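Local coordinates for fibrillarin-like rRNA/tRNA 2'-O-methyltransferase (Aeropyrum pernix, PDB 4DF3), which probably transfers the methyl group of S-adenosylmethionine to the 2'-hydroxyl of riboses in rRNA and tRNA, at sites chosen by a guide RNA, at residues 216-219 with 220-224. The protein carries 2 engineered substitutions. Numbering follows the deposited sequence.
Sequences HLDP and FDRDH
The backbone N of L217 donates to O of H224 at 3.0 Å, closing the mouth of the loop. CB and CG of L217 rest against that carbonyl oxygen, which also sits over the centre of the H216 imidazole. Edge-on, the ring meets the chain again, with CE1 of H216 3.3 Å from O of R222. Histidine suits this place: ND1 of H216 accepts from N of D218, which stands tilted from the ring plane, while NE2 meets the carbonyl of A184. Further round, N of D221 reaches O of L217 at 3.0 Å, nearly straight at the hydrogen (174°) but from above the carbonyl plane. Proline permits the cis peptide before P219, and its CD lies over one face of the F220 ring. The whole connects antiparallel strands 211-216 and 224-229 at the edge of the seven-stranded sheet of the Rossmann-like methyltransferase fold, where 211-216 is outermost. On the return limb D221 to D223 form an Asx turn: OD1 of D221 accepts from N of D223 through its anti lone pair. With CG anti to the backbone N (chi1 -171°), this short carboxylate also serves H224: OD1 of D221 lies in the imidazole plane, 2.7 Å from ND1 of H224, which comes from above the carboxylate plane. This grip limits rotation of H224, whose side chain comes within about 6 Å of bound S-adenosylmethionine (nearest atoms). Aliphatic L217 packs against K61 and A65 of helix 61-67, and Y58 meets F220 edge-to-face.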
ATOM      1  N   HIS A 216      14.062  -0.824   4.850  1.00 12.45           N
ATOM      2  CA  HIS A 216      13.826   0.408   5.550  1.00 13.16           C
ATOM      3  C   HIS A 216      13.454   1.549   4.568  1.00 11.82           C
ATOM      4  O   HIS A 216      13.928   1.550   3.423  1.00 12.62           O
ATOM      5  CB  HIS A 216      15.057   0.771   6.429  1.00 13.09           C
ATOM      6  CG  HIS A 216      14.722   1.802   7.466  1.00 10.47           C
ATOM      7  ND1 HIS A 216      14.759   3.158   7.192  1.00 10.74           N
ATOM      8  CD2 HIS A 216      14.292   1.696   8.744  1.00 11.39           C
ATOM      9  CE1 HIS A 216      14.317   3.832   8.222  1.00 11.63           C
ATOM     10  NE2 HIS A 216      14.087   2.977   9.207  1.00  9.89           N
ATOM     11  N   LEU A 217      12.629   2.509   5.003  1.00 12.27           N
ATOM     12  CA  LEU A 217      12.080   3.496   4.108  1.00  9.78           C
ATOM     13  C   LEU A 217      12.790   4.840   4.107  1.00  9.91           C
ATOM     14  O   LEU A 217      12.372   5.731   3.418  1.00  9.62           O
ATOM     15  CB  LEU A 217      10.572   3.698   4.382  1.00 10.08           C
ATOM     16  CG  LEU A 217       9.784   2.401   4.284  1.00  7.98           C
ATOM     17  CD1 LEU A 217       8.226   2.642   4.600  1.00  9.56           C
ATOM     18  CD2 LEU A 217      10.028   1.594   2.896  1.00 11.92           C
ATOM     19  N   ASP A 218      13.874   4.973   4.875  1.00 11.02           N
ATOM     20  CA  ASP A 218      14.556   6.249   4.935  1.00 12.16           C
ATOM     21  C   ASP A 218      15.100   6.618   3.548  1.00 13.38           C
ATOM     22  O   ASP A 218      15.595   5.730   2.864  1.00 13.55           O
ATOM     23  CB  ASP A 218      15.722   6.119   5.908  1.00 13.57           C
ATOM     24  CG  ASP A 218      16.568   7.364   5.956  1.00 15.47           C
ATOM     25  OD1 ASP A 218      16.170   8.274   6.684  1.00 20.85           O
ATOM     26  OD2 ASP A 218      17.553   7.438   5.224  1.00 19.84           O
ATOM     27  N   PRO A 219      15.000   7.922   3.143  1.00 15.24           N
ATOM     28  CA  PRO A 219      14.460   9.070   3.878  1.00 14.78           C
ATOM     29  C   PRO A 219      13.033   9.377   3.575  1.00 15.29           C
ATOM     30  O   PRO A 219      12.541  10.405   4.010  1.00 17.12           O
ATOM     31  CB  PRO A 219      15.334  10.242   3.318  1.00 16.96           C
ATOM     32  CG  PRO A 219      15.257   9.943   1.792  1.00 17.94           C
ATOM     33  CD  PRO A 219      15.526   8.355   1.816  1.00 15.96           C
ATOM     34  N   PHE A 220      12.398   8.582   2.732  1.00 12.87           N
ATOM     35  CA  PHE A 220      10.975   8.788   2.388  1.00 13.40           C
ATOM     36  C   PHE A 220      10.092   8.719   3.634  1.00 13.42           C
ATOM     37  O   PHE A 220       9.135   9.528   3.813  1.00 16.67           O
ATOM     38  CB  PHE A 220      10.539   7.731   1.364  1.00 12.17           C
ATOM     39  CG  PHE A 220      11.339   7.733   0.089  1.00 13.88           C
ATOM     40  CD1 PHE A 220      11.314   8.843  -0.768  1.00 11.33           C
ATOM     41  CD2 PHE A 220      12.105   6.629  -0.234  1.00 11.95           C
ATOM     42  CE1 PHE A 220      12.023   8.838  -1.928  1.00 16.20           C
ATOM     43  CE2 PHE A 220      12.837   6.617  -1.369  1.00 15.54           C
ATOM     44  CZ  PHE A 220      12.771   7.763  -2.251  1.00 13.37           C
ATOM     45  N   ASP A 221      10.424   7.767   4.493  1.00 13.41           N
ATOM     46  CA  ASP A 221       9.897   7.721   5.857  1.00 14.70           C
ATOM     47  C   ASP A 221      11.020   7.245   6.779  1.00 13.21           C
ATOM     48  O   ASP A 221      11.502   6.134   6.665  1.00 11.56           O
ATOM     49  CB  ASP A 221       8.661   6.803   5.944  1.00 14.51           C
ATOM     50  CG  ASP A 221       7.958   6.897   7.293  1.00 16.19           C
ATOM     51  OD1 ASP A 221       8.569   6.683   8.351  1.00 14.64           O
ATOM     52  OD2 ASP A 221       6.756   7.178   7.336  1.00 15.43           O
ATOM     53  N   ARG A 222      11.461   8.129   7.678  1.00 14.05           N
ATOM     54  CA  ARG A 222      12.655   7.853   8.469  1.00 14.66           C
ATOM     55  C   ARG A 222      12.403   6.872   9.595  1.00 14.79           C
ATOM     56  O   ARG A 222      13.332   6.321  10.170  1.00 14.24           O
ATOM     57  CB  ARG A 222      13.194   9.142   9.095  1.00 15.98           C
ATOM     58  CG  ARG A 222      13.677  10.147   8.076  1.00 15.51           C
ATOM     59  CD  ARG A 222      14.036  11.470   8.775  1.00 18.79           C
ATOM     60  NE  ARG A 222      12.811  12.077   9.313  1.00 16.22           N
ATOM     61  CZ  ARG A 222      12.772  13.192  10.042  1.00 20.31           C
ATOM     62  NH1 ARG A 222      13.894  13.825  10.350  1.00 12.84           N
ATOM     63  NH2 ARG A 222      11.616  13.658  10.477  1.00 18.19           N
ATOM     64  N   ASP A 223      11.128   6.637   9.882  1.00 14.24           N
ATOM     65  CA  ASP A 223      10.782   5.891  11.075  1.00 14.27           C
ATOM     66  C   ASP A 223      10.126   4.527  10.839  1.00 13.62           C
ATOM     67  O   ASP A 223       9.683   3.928  11.788  1.00 14.62           O
ATOM     68  CB  ASP A 223       9.883   6.724  11.975  1.00 14.76           C
ATOM     69  CG  ASP A 223      10.559   7.968  12.416  1.00 15.94           C
ATOM     70  OD1 ASP A 223      11.773   7.889  12.619  1.00 20.32           O
ATOM     71  OD2 ASP A 223       9.918   9.017  12.517  1.00 18.93           O
ATOM     72  N   HIS A 224      10.093   4.047   9.606  1.00 11.67           N
ATOM     73  CA  HIS A 224       9.387   2.788   9.270  1.00 11.63           C
ATOM     74  C   HIS A 224      10.172   1.923   8.288  1.00 12.04           C
ATOM     75  O   HIS A 224      10.982   2.463   7.497  1.00 10.33           O
ATOM     76  CB  HIS A 224       8.004   3.087   8.654  1.00 11.98           C
ATOM     77  CG  HIS A 224       7.043   3.693   9.624  1.00 14.45           C
ATOM     78  ND1 HIS A 224       6.963   5.048   9.856  1.00 14.64           N
ATOM     79  CD2 HIS A 224       6.069   3.116  10.379  1.00 15.65           C
ATOM     80  CE1 HIS A 224       6.003   5.282  10.750  1.00 18.80           C
ATOM     81  NE2 HIS A 224       5.420   4.128  11.046  1.00 16.33           N
TER